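Side-chain contacts in putative TetR family transcriptional regulator (Streptomyces coelicolor A3, PDB 3BQY), which probably binds operator DNA as a TetR-type transcriptional regulator, acting as a repressor through a helix-turn-helix domain joined to an all-helical C-terminal domain: residues A[87-92]-A[142-147]; A[159-164]-A[184-189]. All blocks are in the same frame, centred on the assembly; numbering follows the deposited sequence.

How the contacts relate
From the N terminus, the chain passes the predicted DNA-binding helices and reaches residues 87-92 at the end of helix 73-89. Contact 1 closes when helix 126-151 brings residues 142-147 back against them, enclosing a loop that holds helices 94-99 and 106-121. Contact 2 opens only later, at residues 159-164, and closes at 184-189 round the short helices 161-167 and 174-183. The two loops therefore follow in series, neither nested nor crossed, with centres about 14 Å apart. They meet where Glu147 and His143 of contact 1 touch Phe188 of contact 2, so helix 126-151 touches both the end of helix 73-89 and the start of helix 188-206.

Contact 1 of 2, residues A[87-92]-A[142-147]; sequences ALLAHR and GHTLEE
Leu89 and Thr144 supply the apolar half of this contact. The methyl CD2 of Leu89 lies 3.6 Å from CG2 of Thr144, and CB of Leu88 comes to 3.9 Å from that Thr144 CG2. Threonine suits the place because its two branches divide the work: CG2, anti to the backbone N, reaches across to the leucines, while OG1 is turned back to its own helix and hydrogen-bonds to Thr140 O.

The second kind of contact sets aliphatic carbon against a flat, charged group. Glu147 runs out extended, with CG anti to its backbone N (chi1 171°), and carries its carboxylate across the end of Leu89 at about a right angle; CD is 3.7 Å from Leu89 CD2. Leucine fits position 89 because its forked end lays both methyls against the carboxylate while CD2 also meets Thr144. His143, one turn earlier on the same helix, gives Glu147 OE1 a weak hydrogen bond from NE2 (3.1 Å), and Arg85 of helix 73-89 forms a salt bridge with OE1.

The contact is buried, joining the last turn of helix 73-89 to helix 126-151. Helix 94-99 packs on Leu88 through Phe98 and on Thr144 through Ala95, while Leu145 meets Leu145 of the second subunit.

Contact 2 of 2, residues A[159-164]-A[184-189]; sequences LDEATL and TSTDFT. With PO4 (phosphate ion), chain C.
Glu161 leans over the backbone of Thr184 and sends its carboxylate on to Phe188. Its CB sits 3.4 Å from Thr184 CA, closely packed on the main chain, and CG passes Ser185 O at 4.2 Å. The first two torsions (chi1 13°, chi2 121°) are both off staggered positions, so the conformation looks strained or loosely defined; the bend at chi2 brings the carboxylate over to Thr186 and Phe188. There OE1 lies 4.2 Å from CG2 of Thr186. The other oxygen, OE2, comes to 3.5 Å from CZ of Phe188; carboxylate and ring planes are 55° apart. A glutamate fits here because CB lies against the Thr184 main chain while the carboxylate is long enough to reach Thr186 CG2 and the ring. With the side chain cut back to an alanine, those carboxylate contacts would probably be lost, opening a gap between the two segments.

Thr184 OG1 bonds back to Leu180 O. Next along the chain, Ser185 OG makes a weak approach of 2.8 Å to O4 of a phosphate, probably from the crystallisation liquor, which is hydrogen-bonded by Arg131 NH1 of the second subunit.

Each segment holds an aspartate N-cap: Asp160 OD1 accepts weakly from Ala162 N, and Asp187 caps Ala190 N. At the surface of the C-terminal domain, the first turn of helix 161-167 thus packs on the linker between helices 174-183 and 188-206.

Contact 1 of 2, residues A[87-92]-A[142-147]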
loop_
_atom_site.group_PDB
_atom_site.type_symbol
_atom_site.label_atom_id
_atom_site.label_comp_id
_atom_site.label_asym_id
_atom_site.label_seq_id
_atom_site.Cartn_x
_atom_site.Cartn_y
_atom_site.Cartn_z
ATOM N N ALA A 87 14.469 1.197 3.813
ATOM C CA ALA A 87 14.879 2.080 2.718
ATOM C C ALA A 87 13.775 3.096 2.435
ATOM O O ALA A 87 14.066 4.243 2.135
ATOM C CB ALA A 87 15.198 1.280 1.465
ATOM N N LEU A 88 12.504 2.692 2.546
ATOM C CA LEU A 88 11.417 3.636 2.298
ATOM C C LEU A 88 11.199 4.582 3.474
ATOM O O LEU A 88 10.849 5.748 3.266
ATOM C CB LEU A 88 10.114 2.882 2.007
ATOM C CG LEU A 88 10.198 1.910 0.819
ATOM C CD1 LEU A 88 8.807 1.264 0.621
ATOM C CD2 LEU A 88 10.729 2.595 -0.465
ATOM N N LEU A 89 11.376 4.081 4.706
ATOM C CA LEU A 89 11.256 4.925 5.914
ATOM C C LEU A 89 12.368 5.968 6.028
ATOM O O LEU A 89 12.214 6.960 6.748
ATOM C CB LEU A 89 11.261 4.048 7.188
ATOM C CG LEU A 89 9.990 3.211 7.459
ATOM C CD1 LEU A 89 10.238 2.377 8.695
ATOM C CD2 LEU A 89 8.754 4.096 7.617
ATOM N N ALA A 90 13.476 5.744 5.327
ATOM C CA ALA A 90 14.645 6.646 5.378
ATOM C C ALA A 90 14.339 7.997 4.728
ATOM O O ALA A 90 15.088 8.944 4.910
ATOM C CB ALA A 90 15.860 6.007 4.740
ATOM N N HIS A 91 13.239 8.076 3.990
ATOM C CA HIS A 91 12.835 9.320 3.298
ATOM C C HIS A 91 11.397 9.631 3.596
ATOM O O HIS A 91 10.530 8.742 3.533
ATOM C CB HIS A 91 13.028 9.159 1.781
ATOM C CG HIS A 91 14.401 8.695 1.412
ATOM N ND1 HIS A 91 15.448 9.564 1.229
ATOM C CD2 HIS A 91 14.913 7.452 1.271
ATOM C CE1 HIS A 91 16.544 8.881 0.961
ATOM N NE2 HIS A 91 16.243 7.595 0.974
ATOM N N ARG A 92 11.124 10.898 3.897
ATOM C CA ARG A 92 9.774 11.366 4.088
ATOM C C ARG A 92 8.941 11.054 2.841
ATOM O O ARG A 92 9.392 11.314 1.726
ATOM C CB ARG A 92 9.809 12.880 4.299
ATOM C CG ARG A 92 8.492 13.461 4.695
ATOM C CD ARG A 92 8.703 14.939 5.006
ATOM N NE ARG A 92 7.417 15.601 5.123
ATOM C CZ ARG A 92 7.253 16.864 5.521
ATOM N NH1 ARG A 92 8.296 17.609 5.857
ATOM N NH2 ARG A 92 6.034 17.362 5.589
ATOM N N GLY A 142 2.265 -1.392 1.497
ATOM C CA GLY A 142 1.019 -0.969 2.156
ATOM C C GLY A 142 1.269 -0.585 3.607
ATOM O O GLY A 142 0.793 0.446 4.084
ATOM N N HIS A 143 2.035 -1.419 4.312
ATOM C CA HIS A 143 2.352 -1.132 5.718
ATOM C C HIS A 143 3.130 0.188 5.863
ATOM O O HIS A 143 2.830 1.028 6.737
ATOM C CB HIS A 143 3.220 -2.248 6.334
ATOM C CG HIS A 143 3.881 -1.816 7.599
ATOM N ND1 HIS A 143 3.290 -1.968 8.835
ATOM C CD2 HIS A 143 5.045 -1.148 7.815
ATOM C CE1 HIS A 143 4.077 -1.446 9.765
ATOM N NE2 HIS A 143 5.142 -0.931 9.171
ATOM N N THR A 144 4.144 0.370 5.019
ATOM C CA THR A 144 5.029 1.537 5.136
ATOM C C THR A 144 4.287 2.825 4.721
ATOM O O THR A 144 4.439 3.883 5.350
ATOM C CB THR A 144 6.335 1.316 4.329
ATOM O OG1 THR A 144 6.901 0.045 4.719
ATOM C CG2 THR A 144 7.371 2.429 4.682
ATOM N N LEU A 145 3.459 2.730 3.690
ATOM C CA LEU A 145 2.598 3.858 3.304
ATOM C C LEU A 145 1.755 4.334 4.460
ATOM O O LEU A 145 1.660 5.546 4.745
ATOM C CB LEU A 145 1.650 3.443 2.176
ATOM C CG LEU A 145 2.140 3.449 0.747
ATOM C CD1 LEU A 145 1.118 2.710 -0.077
ATOM C CD2 LEU A 145 2.269 4.900 0.256
ATOM N N GLU A 146 1.116 3.384 5.133
ATOM C CA GLU A 146 0.245 3.733 6.257
ATOM C C GLU A 146 1.008 4.196 7.497
ATOM O O GLU A 146 0.564 5.103 8.197
ATOM C CB GLU A 146 -0.744 2.608 6.556
ATOM C CG GLU A 146 -1.605 2.230 5.289
ATOM C CD GLU A 146 -2.618 3.324 4.810
ATOM O OE1 GLU A 146 -2.387 4.552 4.991
ATOM O OE2 GLU A 146 -3.664 2.932 4.237
ATOM N N GLU A 147 2.184 3.614 7.740
ATOM C CA GLU A 147 3.062 4.099 8.818
ATOM C C GLU A 147 3.475 5.548 8.558
ATOM O O GLU A 147 3.409 6.406 9.469
ATOM C CB GLU A 147 4.315 3.212 8.953
ATOM C CG GLU A 147 5.351 3.825 9.909
ATOM C CD GLU A 147 6.511 2.885 10.248
ATOM O OE1 GLU A 147 6.522 1.719 9.814
ATOM O OE2 GLU A 147 7.405 3.341 10.982
#

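Contact 2 of 2, residues A[159-164]-A[184-189]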
loop_
_atom_site.group_PDB
_atom_site.type_symbol
_atom_site.label_atom_id
_atom_site.label_comp_id
_atom_site.label_asym_id
_atom_site.label_seq_id
_atom_site.Cartn_x
_atom_site.Cartn_y
_atom_site.Cartn_z
ATOM N N LEU A 159 -6.595 3.900 9.350
ATOM C CA LEU A 159 -6.509 3.237 10.662
ATOM C C LEU A 159 -5.437 3.895 11.531
ATOM O O LEU A 159 -4.760 3.228 12.323
ATOM C CB LEU A 159 -6.259 1.727 10.501
ATOM C CG LEU A 159 -7.292 0.944 9.682
ATOM C CD1 LEU A 159 -6.866 -0.507 9.514
ATOM C CD2 LEU A 159 -8.657 1.035 10.346
ATOM N N ASP A 160 -5.296 5.210 11.366
ATOM C CA ASP A 160 -4.333 5.985 12.129
ATOM C C ASP A 160 -4.627 5.770 13.618
ATOM O O ASP A 160 -5.759 5.975 14.084
ATOM C CB ASP A 160 -4.430 7.461 11.742
ATOM C CG ASP A 160 -3.372 8.336 12.424
ATOM O OD1 ASP A 160 -3.110 8.174 13.631
ATOM O OD2 ASP A 160 -2.827 9.226 11.755
ATOM N N GLU A 161 -3.598 5.302 14.322
ATOM C CA GLU A 161 -3.590 5.126 15.780
ATOM C C GLU A 161 -4.367 6.184 16.577
ATOM O O GLU A 161 -5.346 5.847 17.251
ATOM C CB GLU A 161 -2.145 5.026 16.300
ATOM C CG GLU A 161 -1.065 5.439 15.294
ATOM C CD GLU A 161 -0.204 6.584 15.790
ATOM O OE1 GLU A 161 -0.573 7.231 16.805
ATOM O OE2 GLU A 161 0.838 6.850 15.149
ATOM N N ALA A 162 -3.955 7.445 16.491
ATOM C CA ALA A 162 -4.593 8.520 17.276
ATOM C C ALA A 162 -6.071 8.716 16.898
ATOM O O ALA A 162 -6.937 8.866 17.766
ATOM C CB ALA A 162 -3.828 9.809 17.126
ATOM N N THR A 163 -6.337 8.701 15.597
ATOM C CA THR A 163 -7.682 8.874 15.051
ATOM C C THR A 163 -8.668 7.814 15.604
ATOM O O THR A 163 -9.769 8.159 16.063
ATOM C CB THR A 163 -7.634 8.879 13.499
ATOM O OG1 THR A 163 -6.598 9.773 13.068
ATOM C CG2 THR A 163 -8.963 9.347 12.900
ATOM N N LEU A 164 -8.247 6.544 15.574
ATOM C CA LEU A 164 -8.984 5.437 16.199
ATOM C C LEU A 164 -9.426 5.716 17.634
ATOM O O LEU A 164 -10.617 5.650 17.941
ATOM C CB LEU A 164 -8.190 4.131 16.111
ATOM C CG LEU A 164 -8.835 3.299 15.016
ATOM C CD1 LEU A 164 -7.947 2.177 14.474
ATOM C CD2 LEU A 164 -10.115 2.733 15.580
ATOM N N THR A 184 -3.437 1.793 18.918
ATOM C CA THR A 184 -2.884 3.143 19.020
ATOM C C THR A 184 -1.393 3.122 19.355
ATOM O O THR A 184 -0.784 4.180 19.574
ATOM C CB THR A 184 -3.632 3.980 20.084
ATOM O OG1 THR A 184 -3.498 3.364 21.380
ATOM C CG2 THR A 184 -5.101 4.090 19.723
ATOM N N SER A 185 -0.824 1.913 19.418
ATOM C CA SER A 185 0.611 1.709 19.664
ATOM C C SER A 185 1.435 2.492 18.624
ATOM O O SER A 185 1.100 2.506 17.433
ATOM C CB SER A 185 0.914 0.201 19.542
ATOM O OG SER A 185 2.163 -0.182 20.091
ATOM N N THR A 186 2.502 3.147 19.047
ATOM C CA THR A 186 3.404 3.733 18.053
ATOM C C THR A 186 4.489 2.735 17.631
ATOM O O THR A 186 5.476 3.110 16.971
ATOM C CB THR A 186 4.040 5.043 18.536
ATOM O OG1 THR A 186 4.699 4.820 19.792
ATOM C CG2 THR A 186 2.976 6.136 18.674
ATOM N N ASP A 187 4.299 1.462 18.004
ATOM C CA ASP A 187 5.267 0.410 17.673
ATOM C C ASP A 187 5.001 -0.164 16.300
ATOM O O ASP A 187 4.566 -1.309 16.160
ATOM C CB ASP A 187 5.250 -0.719 18.701
ATOM C CG ASP A 187 6.569 -1.484 18.738
ATOM O OD1 ASP A 187 7.354 -1.453 17.717
ATOM O OD2 ASP A 187 6.799 -2.122 19.799
ATOM N N PHE A 188 5.255 0.643 15.284
ATOM C CA PHE A 188 5.080 0.207 13.896
ATOM C C PHE A 188 5.970 -0.972 13.534
ATOM O O PHE A 188 5.583 -1.843 12.742
ATOM C CB PHE A 188 5.374 1.352 12.954
ATOM C CG PHE A 188 4.378 2.455 13.040
ATOM C CD1 PHE A 188 3.089 2.269 12.558
ATOM C CD2 PHE A 188 4.729 3.684 13.596
ATOM C CE1 PHE A 188 2.154 3.300 12.622
ATOM C CE2 PHE A 188 3.805 4.715 13.666
ATOM C CZ PHE A 188 2.514 4.515 13.183
ATOM N N THR A 189 7.167 -0.990 14.101
ATOM C CA THR A 189 8.096 -2.079 13.850
ATOM C C THR A 189 7.507 -3.421 14.291
ATOM O O THR A 189 7.589 -4.399 13.543
ATOM C CB THR A 189 9.470 -1.826 14.496
ATOM O OG1 THR A 189 10.029 -0.641 13.924
ATOM C CG2 THR A 189 10.441 -2.989 14.196
HETATM P P PO4 C . 1.845 -3.829 19.559
HETATM O O1 PO4 C . 3.166 -3.450 20.189
HETATM O O2 PO4 C . 2.079 -4.080 18.085
HETATM O O3 PO4 C . 1.296 -5.082 20.193
HETATM O O4 PO4 C . 0.884 -2.699 19.737
HETATM O O HOH W 1 -0.253 6.497 20.054
#